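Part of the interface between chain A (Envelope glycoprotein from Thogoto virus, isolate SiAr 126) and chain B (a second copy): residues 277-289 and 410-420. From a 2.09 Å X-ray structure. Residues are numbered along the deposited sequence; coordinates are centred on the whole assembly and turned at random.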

# COMPACT_ATOMS: atom_id res chain seq x y z
N VAL A 277 -5.04 9.80 -5.38
CA VAL A 277 -5.99 9.07 -6.23
C VAL A 277 -5.35 7.86 -6.90
O VAL A 277 -6.04 7.12 -7.59
N VAL A 278 -4.04 7.65 -6.72
CA VAL A 278 -3.37 6.53 -7.37
C VAL A 278 -3.35 5.34 -6.42
O VAL A 278 -2.87 5.44 -5.28
N THR A 279 -3.86 4.22 -6.90
CA THR A 279 -3.94 3.01 -6.10
C THR A 279 -2.57 2.37 -5.93
O THR A 279 -1.87 2.13 -6.91
N ALA A 280 -2.17 2.07 -4.68
CA ALA A 280 -0.97 1.28 -4.45
C ALA A 280 -1.21 -0.19 -4.78
O ALA A 280 -2.27 -0.74 -4.48
N SER A 281 -0.23 -0.83 -5.41
CA SER A 281 -0.33 -2.25 -5.73
C SER A 281 0.34 -3.08 -4.64
O SER A 281 1.16 -2.58 -3.86
N ILE A 282 -0.03 -4.36 -4.59
CA ILE A 282 0.70 -5.31 -3.76
C ILE A 282 2.18 -5.31 -4.12
O ILE A 282 3.05 -5.51 -3.27
N ASP A 283 2.49 -5.12 -5.41
CA ASP A 283 3.89 -5.08 -5.82
C ASP A 283 4.61 -3.93 -5.13
O ASP A 283 5.73 -4.10 -4.64
N ASP A 284 3.95 -2.76 -5.04
CA ASP A 284 4.55 -1.64 -4.31
C ASP A 284 4.76 -1.98 -2.84
O ASP A 284 5.75 -1.57 -2.24
N LEU A 285 3.83 -2.71 -2.23
CA LEU A 285 4.00 -3.09 -0.84
C LEU A 285 5.17 -4.05 -0.68
O LEU A 285 5.89 -3.99 0.31
N HIS A 286 5.34 -4.96 -1.64
CA HIS A 286 6.48 -5.87 -1.63
C HIS A 286 7.80 -5.11 -1.74
O HIS A 286 8.77 -5.43 -1.05
N ALA A 287 7.85 -4.09 -2.61
CA ALA A 287 9.05 -3.27 -2.71
C ALA A 287 9.37 -2.59 -1.37
O ALA A 287 10.54 -2.49 -0.97
N LEU A 288 8.34 -2.10 -0.67
CA LEU A 288 8.62 -1.40 0.58
C LEU A 288 9.01 -2.40 1.67
O LEU A 288 9.91 -2.14 2.48
N SER A 289 8.35 -3.55 1.68
CA SER A 289 8.66 -4.60 2.65
C SER A 289 10.08 -5.11 2.47
O SER A 289 10.76 -5.44 3.44
N GLU B 410 14.62 5.13 -0.02
CA GLU B 410 13.67 5.91 -0.81
C GLU B 410 13.16 5.04 -1.95
O GLU B 410 13.57 5.15 -3.10
N VAL B 411 12.26 4.12 -1.61
CA VAL B 411 11.72 3.20 -2.60
C VAL B 411 10.72 3.92 -3.49
O VAL B 411 9.91 4.73 -3.01
N ASP B 412 10.79 3.67 -4.80
CA ASP B 412 9.84 4.24 -5.76
C ASP B 412 8.62 3.33 -5.87
O ASP B 412 8.74 2.11 -5.95
N PHE B 413 7.45 3.94 -5.87
CA PHE B 413 6.21 3.19 -6.00
C PHE B 413 5.61 3.46 -7.37
O PHE B 413 5.69 4.59 -7.87
N ARG B 414 5.03 2.43 -7.98
CA ARG B 414 4.57 2.54 -9.35
C ARG B 414 3.05 2.57 -9.48
O ARG B 414 2.56 3.04 -10.51
N GLY B 415 2.30 2.08 -8.49
CA GLY B 415 0.85 2.01 -8.58
C GLY B 415 0.40 0.83 -9.42
O GLY B 415 1.20 0.15 -10.07
N THR B 416 -0.92 0.57 -9.42
CA THR B 416 -1.41 -0.53 -10.23
C THR B 416 -1.38 -0.15 -11.70
O THR B 416 -1.49 1.03 -12.08
N VAL B 417 -1.23 -1.17 -12.54
CA VAL B 417 -1.30 -1.00 -13.99
C VAL B 417 -2.60 -0.30 -14.39
O VAL B 417 -2.59 0.66 -15.18
N GLN B 418 -3.73 -0.75 -13.81
CA GLN B 418 -5.03 -0.16 -14.16
C GLN B 418 -5.08 1.33 -13.84
O GLN B 418 -5.88 2.04 -14.44
N SER B 419 -4.27 1.80 -12.89
CA SER B 419 -4.25 3.21 -12.55
C SER B 419 -3.61 4.06 -13.65
O SER B 419 -3.79 5.28 -13.66
N GLU B 420 -2.85 3.45 -14.56
CA GLU B 420 -2.14 4.25 -15.54
C GLU B 420 -3.09 4.80 -16.60
O GLU B 420 -4.04 4.14 -16.99

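The contact is organised around one buried carboxylate. Asp A284, in the first turn of the chain A helix, points its CA-to-CB bond toward chain B, and with chi1 in the m well its two oxygens meet consecutive backbone amides: Arg B414 N donates to OD1 of Asp A284 at 2.8 Å, almost linearly, and Gly B415 N donates to OD2 of Asp A284 at 2.7 Å. An aspartate suits this place because a carboxylate can accept from two neighbouring amides at once. Its OD2 also accepts from Ser A281 N at 3.3 Å, while Asp A284 N donates to Ser A281 OG at 2.9 Å. The second of these bonds caps the helix; the p rotamer of Ser A281 brings its short hydroxyl back to the helix start. Ser A281 CB, whose bond from CA points toward chain B, lies 3.7 Å from Thr B416 CG2.

The charged contact lies beside this. Asp A283, chi1 t, reaches Arg B414, whose side chain, with chi1 to chi3 m, t, m, brings NH2 to 3.1 Å from Asp A283 OD2, a hydrogen-bonded salt bridge made at the guanidinium edge.

Further along, the backbone takes over. Thr B416 N donates to Thr A279 O at 3.1 Å, and Gly B415 CA makes a CA-H...O contact with the same Thr A279 O at 3.2 Å. Glycine fits here on two counts: its positive phi favours it, and an ideal CB would lie only 3.0 Å from Val A278 CG1. Val A278 (t) touches both Gly B415 and Ser B419, its CG1 4.4 Å from Gly B415 CA and 4.1 Å from Ser B419 CB. Thr A279 (m) and Thr B416 (p) bring their CG2 methyls to 3.8 Å from each other, while their hydroxyls meet water; Thr B416 OG1 also accepts a weak bond from Ser B419 N at 3.4 Å.

Apolar packing closes the other end. Ala A287 points toward chain B, its small CB 3.8 Å from Val B411 CG1; the branched valine, rotamer t, points back and sets a methyl against it. Leu A288 (t, p) meets the flat Phe B413 ring (m) at its edge, CB 3.9 Å from CE1.

Waters bridge the remaining polar groups. Water 1 joins Val A277 O and Thr A279 OG1 to OG of Ser B419 (m), which points toward chain A; water 2 links Thr B416 OG1 to Thr A279 OG1, weakly on the latter side. Water 3 connects Ser A281 OG with Gly B415 O. Water 4 accepts from Arg B414 NE and sits between Asp A283 OD2 and Asp A284 OD1. Water 5 spans Asp A284 OD1 and Asp B412 O, so Asp B412 takes part through its backbone while its CA-to-CB bond points away.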

# COMPACT_ATOMS: atom_id res chain seq x y z
CB VAL A 277 -6.64 9.98 -7.30
CG1 VAL A 277 -7.19 11.25 -6.68
CG2 VAL A 277 -5.67 10.30 -8.42
CB VAL A 278 -1.94 6.91 -7.80
CG1 VAL A 278 -1.32 5.79 -8.61
CG2 VAL A 278 -1.92 8.20 -8.61
CB THR A 279 -4.88 2.04 -6.82
OG1 THR A 279 -6.19 2.61 -6.90
CG2 THR A 279 -4.93 0.73 -6.11
CB ALA A 280 -0.49 1.39 -2.99
CB SER A 281 0.33 -2.54 -7.07
OG SER A 281 1.75 -2.56 -6.91
CB ILE A 282 0.09 -6.73 -3.88
CG1 ILE A 282 -1.35 -6.75 -3.36
CG2 ILE A 282 0.92 -7.76 -3.10
CD1 ILE A 282 -1.49 -6.52 -1.88
CB ASP A 283 4.01 -4.95 -7.34
CG ASP A 283 5.45 -5.15 -7.85
OD1 ASP A 283 5.91 -6.31 -7.87
OD2 ASP A 283 6.11 -4.17 -8.26
CB ASP A 284 3.72 -0.37 -4.45
CG ASP A 284 3.65 0.14 -5.87
OD1 ASP A 284 4.68 0.04 -6.59
OD2 ASP A 284 2.56 0.61 -6.29
CB LEU A 285 2.73 -3.73 -0.28
CG LEU A 285 1.88 -2.86 0.63
CD1 LEU A 285 1.48 -1.62 -0.13
CD2 LEU A 285 0.66 -3.65 1.07
CB HIS A 286 6.35 -6.88 -2.76
CG HIS A 286 5.32 -7.95 -2.52
ND1 HIS A 286 4.85 -8.76 -3.53
CD2 HIS A 286 4.70 -8.36 -1.39
CE1 HIS A 286 3.98 -9.62 -3.03
NE2 HIS A 286 3.87 -9.40 -1.73
CB ALA A 287 8.90 -2.22 -3.82
CB LEU A 288 7.42 -0.56 1.01
CG LEU A 288 7.49 0.14 2.36
CD1 LEU A 288 8.71 1.05 2.43
CD2 LEU A 288 6.20 0.92 2.66
CB SER A 289 7.65 -5.74 2.51
OG SER A 289 7.83 -6.75 3.48
CB GLU B 410 14.35 7.18 -1.32
CG GLU B 410 15.74 7.39 -0.74
CD GLU B 410 16.43 8.63 -1.29
OE1 GLU B 410 16.07 9.75 -0.86
OE2 GLU B 410 17.32 8.48 -2.15
CB VAL B 411 11.09 1.99 -1.88
CG1 VAL B 411 10.28 1.15 -2.84
CG2 VAL B 411 12.17 1.15 -1.22
CB ASP B 412 10.46 4.41 -7.15
CG ASP B 412 11.50 5.53 -7.20
OD1 ASP B 412 11.37 6.52 -6.45
OD2 ASP B 412 12.46 5.42 -8.00
CB PHE B 413 5.24 3.55 -4.88
CG PHE B 413 5.83 3.41 -3.50
CD1 PHE B 413 6.31 2.18 -3.06
CD2 PHE B 413 5.91 4.51 -2.65
CE1 PHE B 413 6.86 2.05 -1.79
CE2 PHE B 413 6.44 4.38 -1.38
CZ PHE B 413 6.92 3.16 -0.95
CB ARG B 414 5.13 1.40 -10.20
CG ARG B 414 6.69 1.36 -10.23
CD ARG B 414 7.23 0.33 -11.23
NE ARG B 414 6.95 -1.04 -10.83
CZ ARG B 414 7.31 -2.10 -11.55
NH1 ARG B 414 7.96 -1.90 -12.67
NH2 ARG B 414 7.02 -3.33 -11.15
CB THR B 416 -2.86 -0.93 -9.84
OG1 THR B 416 -3.72 0.21 -9.97
CG2 THR B 416 -2.94 -1.47 -8.43
CB VAL B 417 -1.15 -2.38 -14.68
CG1 VAL B 417 -1.31 -2.26 -16.17
CG2 VAL B 417 0.22 -3.00 -14.34
CB GLN B 418 -6.20 -0.84 -13.43
CG GLN B 418 -6.18 -2.36 -13.44
CD GLN B 418 -5.35 -2.94 -12.28
OE1 GLN B 418 -4.13 -2.81 -12.26
NE2 GLN B 418 -6.02 -3.59 -11.33
CB SER B 419 -3.47 3.46 -11.25
OG SER B 419 -4.22 3.13 -10.10
CB GLU B 420 -1.05 3.41 -16.20
CG GLU B 420 0.01 2.97 -15.21
CD GLU B 420 0.97 2.03 -15.86
OE1 GLU B 420 0.60 0.84 -16.03
OE2 GLU B 420 2.07 2.50 -16.22
O HOH W 1 -6.32 4.49 -8.95
O HOH W 2 -6.51 0.10 -9.24
O HOH W 3 2.66 -2.04 -9.43
O HOH W 4 5.29 -1.63 -8.50
O HOH W 5 7.47 -0.28 -6.35